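Local coordinates for protein beta-galactosidase (Bacillus circulans subsp. alkalophilus, PDB 3TTY) that hydrolyses beta-galactosides to release galactose, as a TIM-barrel glycoside hydrolase that assembles from three subunits, at residues Arg574-Gly578 with Asn579-Tyr583; Phe468-Arg471 with Val472-Val476; Ala199-Ala202 with Leu203-Glu206. One frame throughout, in Å; residues are numbered along the deposited sequence.

Contacts 1 and 2 hold neighbouring elements of the trimerisation domain, their centres about 12 Å apart, and they touch: Val-476 of the helix packs against Phe-577, Gly-580 and Gln-581 of the hairpin. Both are partly buried. In contact 2 Val-472 and Val-476 face the sheet and Glu-470 and Arg-474 are exposed, whereas contact 1 buries polar Asn-575 and Ser-582 and turns Phe-577 to the helix. Contact 3 belongs to the barrel-containing region, its centre about 44 Å from that of contact 1 and 37 Å from that of contact 2. It is buried, lacks regular helix or strand over most of its length, relies on side-chain-to-backbone bonds and a water, and alone meets another subunit.

Contact 1 of 3, residues Arg574-Gly578 with Asn579-Tyr583; sequences RNKFG and NGQSY
The guanidinium of Arg-574 meets Tyr-583 at its edge: the phenol oxygen lies in the guanidinium plane, and Arg-574 NE donates to Tyr-583 OH over 3.0 Å in a bent bond, 139° at the hydrogen. Ring and guanidinium planes are 67° apart; the extended arginine chain runs alongside the tyrosine, with Arg-574 CG 3.6 Å from Tyr-583 CE1. One guanidinium face is turned to Gln-581, whose CG sits over it, although this approach is modelled too close and its detail is doubtful. Glu-604 grips both partners, through a salt bridge to Arg-574 NH2 and a hydrogen bond to Tyr-583 OH. With a leucine in place of Arg-574, Tyr-583 OH would probably lose its NE donor and Glu-604 the positive charge opposite it.

The backbone is a beta hairpin closed by a type II' turn from Phe-577 to Gly-580. Asn-575 and Ser-582 form a hydrogen-bonded pair, with Asn-575 N to Ser-582 O at 2.7 Å and Ser-582 N to Asn-575 O at 2.8 Å. Nearer the turn, Phe-577 N reaches Gly-580 O at 3.1 Å. Gly-578 has positive phi, and a side chain there would collide with Asn-579 N.

On the face shared with Arg-574 and Tyr-583, Lys-576 bends at chi2 (68°) to swing its amine along the hairpin, where NZ donates to Asn-579 O at 3.1 Å from above the carbonyl plane. On the other face, Asn-575 CB lies 3.4 Å from Ser-582 OG, and Asn-575 ND2 and Ser-582 OG both bond to Val-509 O.

Contact 2 of 3, residues Phe468-Arg471 with Val472-Val476; sequences FAER and VERFV
Val-472 meets Phe-468 twice, one helical turn back. Its N donates to Phe-468 O at 2.9 Å, nearly in line with the C=O bond. As modelled, Val-472 CG1 sits over one face of the phenyl ring, 3.9 Å from the centroid of Phe-468 and 16° off the ring normal, in a CH-pi contact; Phe-468 has CG anti to its backbone N, which lays the ring beneath that methyl. With Val-472 chi1 at -4°, however, and CG1 3.0 Å from Phe-468 O, the placing of this methyl, and the contact with it, is doubtful.

Glu-473 follows, its N bonded to Ala-469 O at 2.9 Å and its extended side chain passing alongside that same carbonyl.

Arg-474 repeats the backbone bond, N to Glu-470 O at 2.9 Å, and adds a salt bridge, NH2 to Glu-470 OE2 at 3.1 Å. Glu-470 OE2 uses its anti lone pair and lies close to the guanidinium plane, but the carboxylate as a whole is turned 71° from it, so one oxygen makes the bond and the pair is not bidentate. A bend at chi3 folds the guanidinium back, so that one face also lies over Glu-470 O.

Phe-475 N bonds to Arg-471 O at 3.0 Å; the guanidinium of Arg-471 turns off to Val-446 O. Val-476 N closes the series on Val-472 O at 2.8 Å.

Helix 468-477 is the connecting helix of a beta-alpha-beta unit between parallel strands 455-458 and 481-485. Val-472 and Val-476 pack on Phe-482 of the latter, and Glu-473 and Val-476 on Phe-577 of strand 570-577.

Contact 3 of 3, residues Ala199-Ala202 with Leu203-Glu206; sequences APNA and LSEE
Side-chain-to-backbone bonds between Ser-204 and the preceding residues fix the path of this loop. Ser-204 OG donates to Ala-199 O at 2.7 Å, in the carbonyl plane and on a lone pair, and accepts from Asn-201 N at 3.0 Å (159° at the hydrogen), so one hydroxyl ties two backbone groups. Asn-201 places its amide between its own N and carbonyl carbon (chi1 63°), which lets OD1 accept from Leu-203 N at 3.0 Å, an Asx turn.

Among backbone bonds, Asn-201 O is gripped from opposite faces of its plane, by Ser-204 N at 3.0 Å and by Glu-206 N at 3.1 Å. A CA-H...O contact from Ala-202 CA to Glu-206 O, 3.4 Å, supports the same closure.

One water donates to both Pro-200 O and Glu-206 OE2, each at 2.7 Å. Van der Waals contact accompanies it, the extended Glu-206 chain lying beside the proline. Glu-206 OE1 is held by a salt bridge to Arg-222 and a hydrogen bond to Ser-218.

Across the subunit boundary there are hydrogen bonds as well as packing. Ser-204 O accepts from Arg-106 of the second subunit, and Glu-205, bonded to His-189 within its own chain, accepts from Gly-110 of that subunit, next in sequence to Arg-111 of the galactose pocket. The arrangement is a type I beta turn, Asn-201 to Ser-204, overlapping an Asx turn, in a barrel-domain loop at the interface between subunits.

Contact 1 of 3, residues Arg574-Gly578 with Asn579-Tyr583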
loop_
_atom_site.group_PDB
_atom_site.type_symbol
_atom_site.label_atom_id
_atom_site.label_comp_id
_atom_site.label_asym_id
_atom_site.label_seq_id
_atom_site.Cartn_x
_atom_site.Cartn_y
_atom_site.Cartn_z
ATOM N N ARG A 574 13.357 38.167 17.295
ATOM C CA ARG A 574 13.633 39.264 16.372
ATOM C C ARG A 574 15.058 39.766 16.598
ATOM O O ARG A 574 15.391 40.218 17.699
ATOM C CB ARG A 574 12.645 40.419 16.586
ATOM C CG ARG A 574 12.886 41.640 15.697
ATOM C CD ARG A 574 11.961 42.796 16.059
ATOM N NE ARG A 574 12.027 43.894 15.096
ATOM C CZ ARG A 574 12.827 44.950 15.213
ATOM N NH1 ARG A 574 13.642 45.056 16.254
ATOM N NH2 ARG A 574 12.815 45.908 14.291
ATOM N N ASN A 575 15.891 39.679 15.560
ATOM C CA ASN A 575 17.255 40.197 15.629
ATOM C C ASN A 575 17.447 41.454 14.813
ATOM O O ASN A 575 17.205 41.449 13.613
ATOM C CB ASN A 575 18.287 39.168 15.144
ATOM C CG ASN A 575 19.724 39.528 15.589
ATOM O OD1 ASN A 575 19.947 39.896 16.737
ATOM N ND2 ASN A 575 20.676 39.454 14.674
ATOM N N LYS A 576 17.917 42.524 15.449
ATOM C CA LYS A 576 18.283 43.730 14.700
ATOM C C LYS A 576 19.677 43.568 14.099
ATOM O O LYS A 576 20.622 43.213 14.796
ATOM C CB LYS A 576 18.244 44.972 15.591
ATOM C CG LYS A 576 18.355 46.280 14.810
ATOM C CD LYS A 576 17.109 46.515 13.956
ATOM C CE LYS A 576 17.132 47.891 13.304
ATOM N NZ LYS A 576 15.932 48.147 12.447
ATOM N N PHE A 577 19.808 43.853 12.811
ATOM C CA PHE A 577 21.026 43.538 12.091
ATOM C C PHE A 577 21.227 44.623 11.049
ATOM O O PHE A 577 20.579 44.618 10.007
ATOM C CB PHE A 577 20.894 42.141 11.453
ATOM C CG PHE A 577 22.172 41.598 10.867
ATOM C CD1 PHE A 577 23.045 40.858 11.643
ATOM C CD2 PHE A 577 22.482 41.796 9.527
ATOM C CE1 PHE A 577 24.229 40.345 11.106
ATOM C CE2 PHE A 577 23.661 41.286 8.983
ATOM C CZ PHE A 577 24.532 40.554 9.780
ATOM N N GLY A 578 22.124 45.564 11.335
ATOM C CA GLY A 578 22.230 46.764 10.528
ATOM C C GLY A 578 20.909 47.511 10.621
ATOM O O GLY A 578 20.306 47.574 11.688
ATOM N N ASN A 579 20.447 48.068 9.505
ATOM C CA ASN A 579 19.159 48.758 9.485
ATOM C C ASN A 579 17.937 47.832 9.383
ATOM O O ASN A 579 16.805 48.292 9.492
ATOM C CB ASN A 579 19.137 49.806 8.374
ATOM C CG ASN A 579 20.200 50.878 8.573
ATOM O OD1 ASN A 579 21.084 51.069 7.729
ATOM N ND2 ASN A 579 20.121 51.583 9.698
ATOM N N GLY A 580 18.176 46.536 9.196
ATOM C CA GLY A 580 17.110 45.550 9.053
ATOM C C GLY A 580 16.840 44.690 10.278
ATOM O O GLY A 580 17.323 44.982 11.372
ATOM N N GLN A 581 16.072 43.621 10.082
ATOM C CA GLN A 581 15.552 42.783 11.165
ATOM C C GLN A 581 15.445 41.374 10.635
ATOM O O GLN A 581 15.119 41.180 9.465
ATOM C CB GLN A 581 14.104 43.163 11.503
ATOM C CG GLN A 581 13.856 44.551 11.976
ATOM C CD GLN A 581 13.947 45.584 10.890
ATOM O OE1 GLN A 581 14.663 46.562 11.039
ATOM N NE2 GLN A 581 13.211 45.393 9.805
ATOM N N SER A 582 15.644 40.388 11.500
ATOM C CA SER A 582 15.407 39.003 11.120
ATOM C C SER A 582 14.573 38.293 12.184
ATOM O O SER A 582 14.766 38.493 13.386
ATOM C CB SER A 582 16.718 38.254 10.866
ATOM O OG SER A 582 17.443 38.081 12.070
ATOM N N TYR A 583 13.634 37.473 11.720
ATOM C CA TYR A 583 12.699 36.777 12.591
ATOM C C TYR A 583 12.854 35.272 12.438
ATOM O O TYR A 583 12.775 34.738 11.337
ATOM C CB TYR A 583 11.260 37.183 12.245
ATOM C CG TYR A 583 10.921 38.628 12.555
ATOM C CD1 TYR A 583 10.356 38.979 13.777
ATOM C CD2 TYR A 583 11.157 39.637 11.629
ATOM C CE1 TYR A 583 10.034 40.287 14.070
ATOM C CE2 TYR A 583 10.851 40.951 11.920
ATOM C CZ TYR A 583 10.288 41.267 13.147
ATOM O OH TYR A 583 9.970 42.570 13.444
#

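Contact 2 of 3, residues Phe468-Arg471 with Val472-Val476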
loop_
_atom_site.group_PDB
_atom_site.type_symbol
_atom_site.label_atom_id
_atom_site.label_comp_id
_atom_site.label_asym_id
_atom_site.label_seq_id
_atom_site.Cartn_x
_atom_site.Cartn_y
_atom_site.Cartn_z
ATOM N N PHE A 468 24.466 32.486 -0.509
ATOM C CA PHE A 468 23.139 32.782 0.015
ATOM C C PHE A 468 23.188 33.572 1.329
ATOM O O PHE A 468 22.595 34.651 1.428
ATOM C CB PHE A 468 22.303 31.502 0.145
ATOM C CG PHE A 468 20.926 31.713 0.741
ATOM C CD1 PHE A 468 19.851 32.046 -0.056
ATOM C CD2 PHE A 468 20.707 31.523 2.093
ATOM C CE1 PHE A 468 18.576 32.212 0.487
ATOM C CE2 PHE A 468 19.445 31.690 2.641
ATOM C CZ PHE A 468 18.373 32.037 1.833
ATOM N N ALA A 469 23.884 33.048 2.329
ATOM C CA ALA A 469 23.984 33.753 3.614
ATOM C C ALA A 469 24.487 35.192 3.452
ATOM O O ALA A 469 23.968 36.106 4.081
ATOM C CB ALA A 469 24.865 32.995 4.593
ATOM N N GLU A 470 25.494 35.376 2.606
ATOM C CA GLU A 470 26.062 36.692 2.361
ATOM C C GLU A 470 24.991 37.592 1.769
ATOM O O GLU A 470 24.832 38.761 2.162
ATOM C CB GLU A 470 27.239 36.579 1.395
ATOM C CG GLU A 470 28.200 37.756 1.412
ATOM C CD GLU A 470 29.470 37.477 0.600
ATOM O OE1 GLU A 470 29.809 36.281 0.419
ATOM O OE2 GLU A 470 30.120 38.447 0.138
ATOM N N ARG A 471 24.245 37.022 0.828
ATOM C CA ARG A 471 23.192 37.752 0.148
ATOM C C ARG A 471 22.119 38.216 1.137
ATOM O O ARG A 471 21.701 39.364 1.083
ATOM C CB ARG A 471 22.609 36.911 -0.990
ATOM C CG ARG A 471 21.919 37.706 -2.103
ATOM C CD ARG A 471 21.923 36.938 -3.445
ATOM N NE ARG A 471 21.502 35.553 -3.262
ATOM C CZ ARG A 471 22.245 34.489 -3.568
ATOM N NH1 ARG A 471 23.450 34.642 -4.111
ATOM N NH2 ARG A 471 21.774 33.265 -3.337
ATOM N N VAL A 472 21.687 37.361 2.061
ATOM C CA VAL A 472 20.665 37.819 2.992
ATOM C C VAL A 472 21.208 38.716 4.095
ATOM O O VAL A 472 20.511 39.625 4.531
ATOM C CB VAL A 472 19.768 36.704 3.571
ATOM C CG1 VAL A 472 20.092 35.368 2.945
ATOM C CG2 VAL A 472 19.844 36.677 5.098
ATOM N N GLU A 473 22.446 38.496 4.528
ATOM C CA GLU A 473 23.078 39.447 5.432
ATOM C C GLU A 473 23.101 40.836 4.799
ATOM O O GLU A 473 22.742 41.829 5.431
ATOM C CB GLU A 473 24.489 39.002 5.797
ATOM C CG GLU A 473 24.541 37.952 6.895
ATOM C CD GLU A 473 25.855 37.185 6.904
ATOM O OE1 GLU A 473 26.711 37.449 6.029
ATOM O OE2 GLU A 473 26.032 36.313 7.783
ATOM N N ARG A 474 23.500 40.912 3.537
ATOM C CA ARG A 474 23.512 42.204 2.856
ATOM C C ARG A 474 22.106 42.818 2.710
ATOM O O ARG A 474 21.918 44.014 2.939
ATOM C CB ARG A 474 24.203 42.094 1.503
ATOM C CG ARG A 474 24.525 43.424 0.876
ATOM C CD ARG A 474 25.611 43.260 -0.165
ATOM N NE ARG A 474 26.779 42.588 0.401
ATOM C CZ ARG A 474 27.133 41.336 0.123
ATOM N NH1 ARG A 474 26.411 40.613 -0.735
ATOM N NH2 ARG A 474 28.219 40.814 0.693
ATOM N N PHE A 475 21.128 41.991 2.341
ATOM C CA PHE A 475 19.725 42.420 2.260
ATOM C C PHE A 475 19.225 42.969 3.596
ATOM O O PHE A 475 18.660 44.065 3.661
ATOM C CB PHE A 475 18.834 41.262 1.797
ATOM C CG PHE A 475 17.358 41.494 2.017
ATOM C CD1 PHE A 475 16.640 42.340 1.181
ATOM C CD2 PHE A 475 16.684 40.842 3.045
ATOM C CE1 PHE A 475 15.276 42.551 1.383
ATOM C CE2 PHE A 475 15.323 41.045 3.247
ATOM C CZ PHE A 475 14.624 41.903 2.414
ATOM N N VAL A 476 19.457 42.220 4.665
ATOM C CA VAL A 476 18.979 42.615 5.982
ATOM C C VAL A 476 19.701 43.856 6.517
ATOM O O VAL A 476 19.070 44.755 7.067
ATOM C CB VAL A 476 19.098 41.465 6.996
ATOM C CG1 VAL A 476 18.670 41.925 8.383
ATOM C CG2 VAL A 476 18.274 40.256 6.535
#

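Contact 3 of 3, residues Ala199-Ala202 with Leu203-Glu206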
loop_
_atom_site.group_PDB
_atom_site.type_symbol
_atom_site.label_atom_id
_atom_site.label_comp_id
_atom_site.label_asym_id
_atom_site.label_seq_id
_atom_site.Cartn_x
_atom_site.Cartn_y
_atom_site.Cartn_z
ATOM N N ALA A 199 23.481 3.962 -10.041
ATOM C CA ALA A 199 22.324 4.839 -9.892
ATOM C C ALA A 199 21.557 4.405 -8.657
ATOM O O ALA A 199 21.459 3.216 -8.382
ATOM C CB ALA A 199 21.437 4.755 -11.120
ATOM N N PRO A 200 21.014 5.370 -7.904
ATOM C CA PRO A 200 20.252 5.044 -6.703
ATOM C C PRO A 200 18.783 4.773 -7.012
ATOM O O PRO A 200 18.048 5.683 -7.355
ATOM C CB PRO A 200 20.385 6.321 -5.856
ATOM C CG PRO A 200 20.521 7.437 -6.873
ATOM C CD PRO A 200 21.132 6.828 -8.118
ATOM N N ASN A 201 18.369 3.520 -6.901
ATOM C CA ASN A 201 16.955 3.165 -6.983
ATOM C C ASN A 201 16.708 1.962 -6.084
ATOM O O ASN A 201 17.482 1.719 -5.168
ATOM C CB ASN A 201 16.509 2.925 -8.437
ATOM C CG ASN A 201 17.226 1.760 -9.090
ATOM O OD1 ASN A 201 17.950 1.019 -8.435
ATOM N ND2 ASN A 201 17.003 1.579 -10.389
ATOM N N ALA A 202 15.646 1.215 -6.331
ATOM C CA ALA A 202 15.285 0.119 -5.433
ATOM C C ALA A 202 16.317 -1.016 -5.389
ATOM O O ALA A 202 16.295 -1.837 -4.479
ATOM C CB ALA A 202 13.887 -0.431 -5.774
ATOM N N LEU A 203 17.212 -1.071 -6.372
ATOM C CA LEU A 203 18.230 -2.112 -6.398
ATOM C C LEU A 203 19.441 -1.727 -5.539
ATOM O O LEU A 203 20.274 -2.570 -5.244
ATOM C CB LEU A 203 18.694 -2.408 -7.833
ATOM C CG LEU A 203 17.656 -2.868 -8.875
ATOM C CD1 LEU A 203 18.288 -3.127 -10.264
ATOM C CD2 LEU A 203 16.894 -4.103 -8.397
ATOM N N SER A 204 19.533 -0.458 -5.138
ATOM C CA SER A 204 20.772 0.046 -4.556
ATOM C C SER A 204 20.600 0.794 -3.230
ATOM O O SER A 204 20.558 0.158 -2.194
ATOM C CB SER A 204 21.552 0.879 -5.586
ATOM O OG SER A 204 20.735 1.900 -6.140
ATOM N N GLU A 205 20.491 2.125 -3.259
ATOM C CA GLU A 205 20.421 2.914 -2.027
ATOM C C GLU A 205 19.014 3.333 -1.598
ATOM O O GLU A 205 18.831 3.847 -0.499
ATOM C CB GLU A 205 21.259 4.189 -2.155
ATOM C CG GLU A 205 22.728 3.978 -2.437
ATOM C CD GLU A 205 23.487 3.336 -1.274
ATOM O OE1 GLU A 205 24.721 3.221 -1.386
ATOM O OE2 GLU A 205 22.858 2.944 -0.264
ATOM N N GLU A 206 18.027 3.151 -2.464
ATOM C CA GLU A 206 16.723 3.771 -2.223
ATOM C C GLU A 206 15.620 2.755 -2.038
ATOM O O GLU A 206 15.748 1.606 -2.453
ATOM C CB GLU A 206 16.354 4.749 -3.348
ATOM C CG GLU A 206 17.247 5.989 -3.348
ATOM C CD GLU A 206 16.805 7.075 -4.323
ATOM O OE1 GLU A 206 17.605 8.006 -4.557
ATOM O OE2 GLU A 206 15.670 7.008 -4.850
HETATM O O HOH W 1 16.009 7.519 -7.474
#